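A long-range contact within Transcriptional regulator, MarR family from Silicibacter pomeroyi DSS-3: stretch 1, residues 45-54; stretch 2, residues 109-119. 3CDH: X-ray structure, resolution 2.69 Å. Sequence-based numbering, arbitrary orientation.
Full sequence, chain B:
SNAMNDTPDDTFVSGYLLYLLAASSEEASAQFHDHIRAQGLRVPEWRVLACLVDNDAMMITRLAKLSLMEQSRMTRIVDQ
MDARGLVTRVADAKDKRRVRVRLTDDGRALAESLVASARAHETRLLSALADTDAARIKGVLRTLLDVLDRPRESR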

ATOM      1  N   GLU B  45      -7.082 -11.649   6.371  1.00 38.91           N
ATOM      2  CA  GLU B  45      -7.272 -12.538   7.525  1.00 39.68           C
ATOM      3  C   GLU B  45      -6.096 -12.395   8.481  1.00 40.05           C
ATOM      4  O   GLU B  45      -6.279 -12.239   9.679  1.00 41.60           O
ATOM      5  CB  GLU B  45      -7.472 -13.974   7.103  1.00 39.69           C
ATOM      6  CG  GLU B  45      -8.903 -14.447   7.169  1.00 43.27           C
ATOM      7  CD  GLU B  45      -9.179 -15.623   6.253  1.00 50.12           C
ATOM      8  OE1 GLU B  45     -10.251 -16.272   6.355  1.00 49.82           O
ATOM      9  OE2 GLU B  45      -8.318 -15.906   5.387  1.00 55.56           O
ATOM     10  N   TRP B  46      -4.882 -12.362   7.954  1.00 39.74           N
ATOM     11  CA  TRP B  46      -3.733 -12.213   8.830  1.00 39.95           C
ATOM     12  C   TRP B  46      -3.767 -10.880   9.582  1.00 39.88           C
ATOM     13  O   TRP B  46      -3.407 -10.813  10.771  1.00 40.88           O
ATOM     14  CB  TRP B  46      -2.441 -12.430   8.046  1.00 39.88           C
ATOM     15  CG  TRP B  46      -1.384 -11.458   8.315  1.00 41.16           C
ATOM     16  CD1 TRP B  46      -0.999 -10.445   7.494  1.00 41.63           C
ATOM     17  CD2 TRP B  46      -0.545 -11.380   9.471  1.00 42.07           C
ATOM     18  NE1 TRP B  46       0.034  -9.743   8.053  1.00 42.98           N
ATOM     19  CE2 TRP B  46       0.339 -10.290   9.268  1.00 42.68           C
ATOM     20  CE3 TRP B  46      -0.443 -12.120  10.649  1.00 42.52           C
ATOM     21  CZ2 TRP B  46       1.300  -9.908  10.206  1.00 43.04           C
ATOM     22  CZ3 TRP B  46       0.519 -11.741  11.595  1.00 44.51           C
ATOM     23  CH2 TRP B  46       1.372 -10.639  11.368  1.00 44.26           C
ATOM     24  N   ARG B  47      -4.211  -9.828   8.907  1.00 38.19           N
ATOM     25  CA  ARG B  47      -4.233  -8.527   9.540  1.00 38.20           C
ATOM     26  C   ARG B  47      -5.207  -8.534  10.699  1.00 39.36           C
ATOM     27  O   ARG B  47      -4.900  -7.991  11.771  1.00 40.60           O
ATOM     28  CB  ARG B  47      -4.576  -7.436   8.547  1.00 36.92           C
ATOM     29  CG  ARG B  47      -3.475  -7.236   7.553  1.00 36.92           C
ATOM     30  CD  ARG B  47      -3.815  -6.201   6.529  1.00 38.70           C
ATOM     31  NE  ARG B  47      -2.654  -5.886   5.697  1.00 42.02           N
ATOM     32  CZ  ARG B  47      -2.683  -5.038   4.663  1.00 42.42           C
ATOM     33  NH1 ARG B  47      -3.824  -4.412   4.326  1.00 41.58           N
ATOM     34  NH2 ARG B  47      -1.571  -4.820   3.965  1.00 40.74           N
ATOM     35  N   VAL B  48      -6.367  -9.165  10.509  1.00 39.30           N
ATOM     36  CA  VAL B  48      -7.307  -9.271  11.610  1.00 40.28           C
ATOM     37  C   VAL B  48      -6.629  -9.975  12.783  1.00 42.08           C
ATOM     38  O   VAL B  48      -6.713  -9.490  13.929  1.00 43.63           O
ATOM     39  CB  VAL B  48      -8.571 -10.004  11.239  1.00 39.90           C
ATOM     40  CG1 VAL B  48      -9.256 -10.550  12.507  1.00 40.08           C
ATOM     41  CG2 VAL B  48      -9.476  -9.075  10.483  1.00 38.07           C
ATOM     42  N   LEU B  49      -5.946 -11.090  12.498  1.00 41.73           N
ATOM     43  CA  LEU B  49      -5.200 -11.799  13.536  1.00 43.49           C
ATOM     44  C   LEU B  49      -4.121 -10.933  14.157  1.00 45.12           C
ATOM     45  O   LEU B  49      -3.976 -10.888  15.391  1.00 47.06           O
ATOM     46  CB  LEU B  49      -4.591 -13.088  13.007  1.00 43.15           C
ATOM     47  CG  LEU B  49      -5.581 -14.152  12.542  1.00 42.17           C
ATOM     48  CD1 LEU B  49      -4.783 -15.244  11.904  1.00 43.54           C
ATOM     49  CD2 LEU B  49      -6.433 -14.709  13.680  1.00 40.95           C
ATOM     50  N   ALA B  50      -3.369 -10.227  13.321  1.00 44.94           N
ATOM     51  CA  ALA B  50      -2.355  -9.326  13.849  1.00 46.11           C
ATOM     52  C   ALA B  50      -2.980  -8.273  14.796  1.00 47.76           C
ATOM     53  O   ALA B  50      -2.439  -8.009  15.890  1.00 49.36           O
ATOM     54  CB  ALA B  50      -1.572  -8.699  12.732  1.00 44.71           C
ATOM     55  N   CYS B  51      -4.130  -7.712  14.420  1.00 47.37           N
ATOM     56  CA  CYS B  51      -4.777  -6.717  15.296  1.00 49.64           C
ATOM     57  C   CYS B  51      -5.314  -7.274  16.579  1.00 51.54           C
ATOM     58  O   CYS B  51      -5.440  -6.537  17.540  1.00 53.58           O
ATOM     59  CB  CYS B  51      -5.954  -6.039  14.626  1.00 48.62           C
ATOM     60  SG  CYS B  51      -5.498  -5.139  13.224  1.00 48.58           S
ATOM     61  N   LEU B  52      -5.690  -8.548  16.589  1.00 51.97           N
ATOM     62  CA  LEU B  52      -6.369  -9.085  17.765  1.00 54.33           C
ATOM     63  C   LEU B  52      -5.445  -9.795  18.735  1.00 56.49           C
ATOM     64  O   LEU B  52      -5.870 -10.147  19.819  1.00 58.55           O
ATOM     65  CB  LEU B  52      -7.553  -9.975  17.384  1.00 52.98           C
ATOM     66  CG  LEU B  52      -8.737  -9.309  16.693  1.00 51.27           C
ATOM     67  CD1 LEU B  52      -9.718 -10.368  16.360  1.00 49.54           C
ATOM     68  CD2 LEU B  52      -9.398  -8.279  17.563  1.00 51.36           C
ATOM     69  N   VAL B  53      -4.192 -10.004  18.347  1.00 57.14           N
ATOM     70  CA  VAL B  53      -3.256 -10.709  19.204  1.00 59.80           C
ATOM     71  C   VAL B  53      -3.051 -10.018  20.565  1.00 63.98           C
ATOM     72  O   VAL B  53      -3.160 -10.691  21.579  1.00 65.56           O
ATOM     73  CB  VAL B  53      -1.937 -11.024  18.475  1.00 58.99           C
ATOM     74  CG1 VAL B  53      -0.996  -9.841  18.498  1.00 58.60           C
ATOM     75  CG2 VAL B  53      -1.284 -12.249  19.071  1.00 60.19           C
ATOM     76  N   ASP B  54      -2.799  -8.701  20.603  1.00 66.50           N
ATOM     77  CA  ASP B  54      -2.677  -8.001  21.902  1.00 71.70           C
ATOM     78  C   ASP B  54      -4.013  -7.684  22.506  1.00 74.12           C
ATOM     79  O   ASP B  54      -4.219  -7.951  23.673  1.00 78.48           O
ATOM     80  CB  ASP B  54      -1.957  -6.663  21.847  1.00 72.37           C
ATOM     81  CG  ASP B  54      -0.830  -6.651  20.897  1.00 72.03           C
ATOM     82  OD1 ASP B  54       0.335  -6.880  21.323  1.00 73.87           O
ATOM     83  OD2 ASP B  54      -1.132  -6.402  19.718  1.00 70.62           O
ATOM     84  N   ALA B 109      -4.044 -19.022  19.098  1.00 55.59           N
ATOM     85  CA  ALA B 109      -2.847 -19.839  18.872  1.00 56.54           C
ATOM     86  C   ALA B 109      -2.221 -19.480  17.524  1.00 54.99           C
ATOM     87  O   ALA B 109      -0.995 -19.335  17.405  1.00 56.02           O
ATOM     88  CB  ALA B 109      -3.172 -21.325  18.929  1.00 55.90           C
ATOM     89  N   LEU B 110      -3.088 -19.335  16.519  1.00 52.68           N
ATOM     90  CA  LEU B 110      -2.656 -19.128  15.167  1.00 50.93           C
ATOM     91  C   LEU B 110      -2.031 -17.743  15.061  1.00 50.88           C
ATOM     92  O   LEU B 110      -0.913 -17.597  14.548  1.00 51.49           O
ATOM     93  CB  LEU B 110      -3.833 -19.267  14.233  1.00 48.70           C
ATOM     94  CG  LEU B 110      -3.567 -18.993  12.753  1.00 48.33           C
ATOM     95  CD1 LEU B 110      -2.351 -19.778  12.229  1.00 48.25           C
ATOM     96  CD2 LEU B 110      -4.820 -19.264  11.899  1.00 46.49           C
ATOM     97  N   ALA B 111      -2.738 -16.741  15.577  1.00 50.28           N
ATOM     98  CA  ALA B 111      -2.224 -15.385  15.621  1.00 50.01           C
ATOM     99  C   ALA B 111      -0.875 -15.360  16.283  1.00 52.08           C
ATOM    100  O   ALA B 111       0.039 -14.671  15.821  1.00 51.82           O
ATOM    101  CB  ALA B 111      -3.174 -14.476  16.357  1.00 50.05           C
ATOM    102  N   GLU B 112      -0.725 -16.130  17.354  1.00 54.38           N
ATOM    103  CA  GLU B 112       0.537 -16.068  18.048  1.00 57.21           C
ATOM    104  C   GLU B 112       1.669 -16.591  17.206  1.00 57.03           C
ATOM    105  O   GLU B 112       2.720 -15.964  17.132  1.00 57.60           O
ATOM    106  CB  GLU B 112       0.472 -16.741  19.388  1.00 59.92           C
ATOM    107  CG  GLU B 112       0.335 -15.734  20.501  1.00 65.05           C
ATOM    108  CD  GLU B 112      -0.476 -16.265  21.684  1.00 73.65           C
ATOM    109  OE1 GLU B 112      -0.381 -17.480  22.035  1.00 75.21           O
ATOM    110  OE2 GLU B 112      -1.219 -15.446  22.271  1.00 77.52           O
ATOM    111  N   SER B 113       1.457 -17.701  16.518  1.00 56.34           N
ATOM    112  CA  SER B 113       2.558 -18.223  15.757  1.00 57.55           C
ATOM    113  C   SER B 113       2.841 -17.373  14.519  1.00 56.10           C
ATOM    114  O   SER B 113       4.003 -17.188  14.145  1.00 57.75           O
ATOM    115  CB  SER B 113       2.391 -19.706  15.463  1.00 58.10           C
ATOM    116  OG  SER B 113       1.687 -19.890  14.277  1.00 57.99           O
ATOM    117  N   LEU B 114       1.806 -16.790  13.925  1.00 53.73           N
ATOM    118  CA  LEU B 114       2.025 -15.841  12.840  1.00 52.00           C
ATOM    119  C   LEU B 114       2.744 -14.575  13.275  1.00 52.52           C
ATOM    120  O   LEU B 114       3.655 -14.110  12.595  1.00 52.91           O
ATOM    121  CB  LEU B 114       0.715 -15.464  12.192  1.00 50.04           C
ATOM    122  CG  LEU B 114       0.123 -16.626  11.429  1.00 50.08           C
ATOM    123  CD1 LEU B 114      -1.209 -16.207  10.862  1.00 48.64           C
ATOM    124  CD2 LEU B 114       1.079 -17.065  10.343  1.00 50.32           C
ATOM    125  N   VAL B 115       2.333 -13.987  14.390  1.00 52.70           N
ATOM    126  CA  VAL B 115       3.004 -12.774  14.838  1.00 53.47           C
ATOM    127  C   VAL B 115       4.491 -13.063  15.123  1.00 55.92           C
ATOM    128  O   VAL B 115       5.377 -12.272  14.768  1.00 56.16           O
ATOM    129  CB  VAL B 115       2.265 -12.108  16.017  1.00 54.17           C
ATOM    130  CG1 VAL B 115       3.100 -11.012  16.645  1.00 54.91           C
ATOM    131  CG2 VAL B 115       0.930 -11.533  15.526  1.00 51.98           C
ATOM    132  N   ALA B 116       4.766 -14.224  15.708  1.00 57.78           N
ATOM    133  CA  ALA B 116       6.149 -14.664  15.855  1.00 60.26           C
ATOM    134  C   ALA B 116       6.916 -14.596  14.519  1.00 59.53           C
ATOM    135  O   ALA B 116       7.930 -13.894  14.429  1.00 60.29           O
ATOM    136  CB  ALA B 116       6.221 -16.059  16.487  1.00 61.84           C
ATOM    137  N   SER B 117       6.421 -15.282  13.483  1.00 58.31           N
ATOM    138  CA  SER B 117       7.037 -15.199  12.149  1.00 58.25           C
ATOM    139  C   SER B 117       7.173 -13.783  11.650  1.00 56.96           C
ATOM    140  O   SER B 117       8.242 -13.394  11.169  1.00 57.49           O
ATOM    141  CB  SER B 117       6.227 -15.950  11.122  1.00 56.80           C
ATOM    142  OG  SER B 117       6.491 -17.321  11.234  1.00 60.95           O
ATOM    143  N   ALA B 118       6.091 -13.013  11.753  1.00 55.23           N
ATOM    144  CA  ALA B 118       6.138 -11.630  11.287  1.00 54.99           C
ATOM    145  C   ALA B 118       7.312 -10.913  11.942  1.00 57.04           C
ATOM    146  O   ALA B 118       8.096 -10.270  11.241  1.00 56.81           O
ATOM    147  CB  ALA B 118       4.813 -10.893  11.525  1.00 52.91           C
ATOM    148  N   ARG B 119       7.456 -11.072  13.262  1.00 59.19           N
ATOM    149  CA  ARG B 119       8.507 -10.371  13.996  1.00 62.13           C
ATOM    150  C   ARG B 119       9.895 -10.768  13.510  1.00 64.20           C
ATOM    151  O   ARG B 119      10.757  -9.917  13.326  1.00 64.91           O
ATOM    152  CB  ARG B 119       8.412 -10.628  15.492  1.00 63.95           C
ATOM    153  CG  ARG B 119       7.327  -9.880  16.228  1.00 63.66           C
ATOM    154  CD  ARG B 119       7.454 -10.180  17.726  1.00 67.16           C
ATOM    155  NE  ARG B 119       6.241  -9.911  18.507  1.00 67.03           N
ATOM    156  CZ  ARG B 119       5.893  -8.708  18.981  1.00 67.71           C
ATOM    157  NH1 ARG B 119       6.660  -7.629  18.737  1.00 64.73           N
ATOM    158  NH2 ARG B 119       4.764  -8.582  19.698  1.00 66.05           N
TER

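Both stretches are helical, and their axes cross almost at right angles: the N-to-C directions differ by 98° and the closest approach is 9.0 Å. The nearest backbone positions are Leu 49 CA and Ala 111 CA, 5.1 Å apart, a spacing compatible with the methyl side chain of Ala 111, which points toward the other helix. No hydrogen bond crosses between the stretches; many backbone polar groups are engaged within their own helix, as in Ala 50 N to Trp 46 O at 2.6 Å and Val 115 N to Ala 111 O at 2.8 Å. The 447 Å² buried between them therefore reflects apolar packing, and Trp 46, Val 53 and Leu 49 account for most of the first helix's share.

Trp 46 has the largest covered area, 76 Å². Its CA-to-CB bond runs sideways, yet chi1 of 135°, between the usual wells, accompanies an indole whose end comes nearer to the second helix. There the six-membered ring meets three residues obliquely: Trp 46 CH2 lies 3.5 Å from Ala 118 CB, while Trp 46 CZ3 lies 3.8 Å from Leu 114 CB and 4.0 Å from Val 115 CG2.

Val 53, four residues after Leu 49, points toward the partner helix. Val 53 CG1 is 3.9 Å from Val 115 CG2 and Val 53 CG2 is 4.2 Å from it; Val 53 CG2 is also 4.0 Å from Ala 111 CB. Val 53 CG2 also lies 4.1 Å from Glu 112 CG, an aliphatic contact that does not involve the carboxylate.

Leu 49 fills the middle. Its CB is 3.9 Å from Ala 111 CB, and its CD1, carried by an m,t rotamer, reaches Leu 114 CD1 at 3.8 Å and Leu 110 CD2 at 4.0 Å. These separations are typical of van der Waals contact.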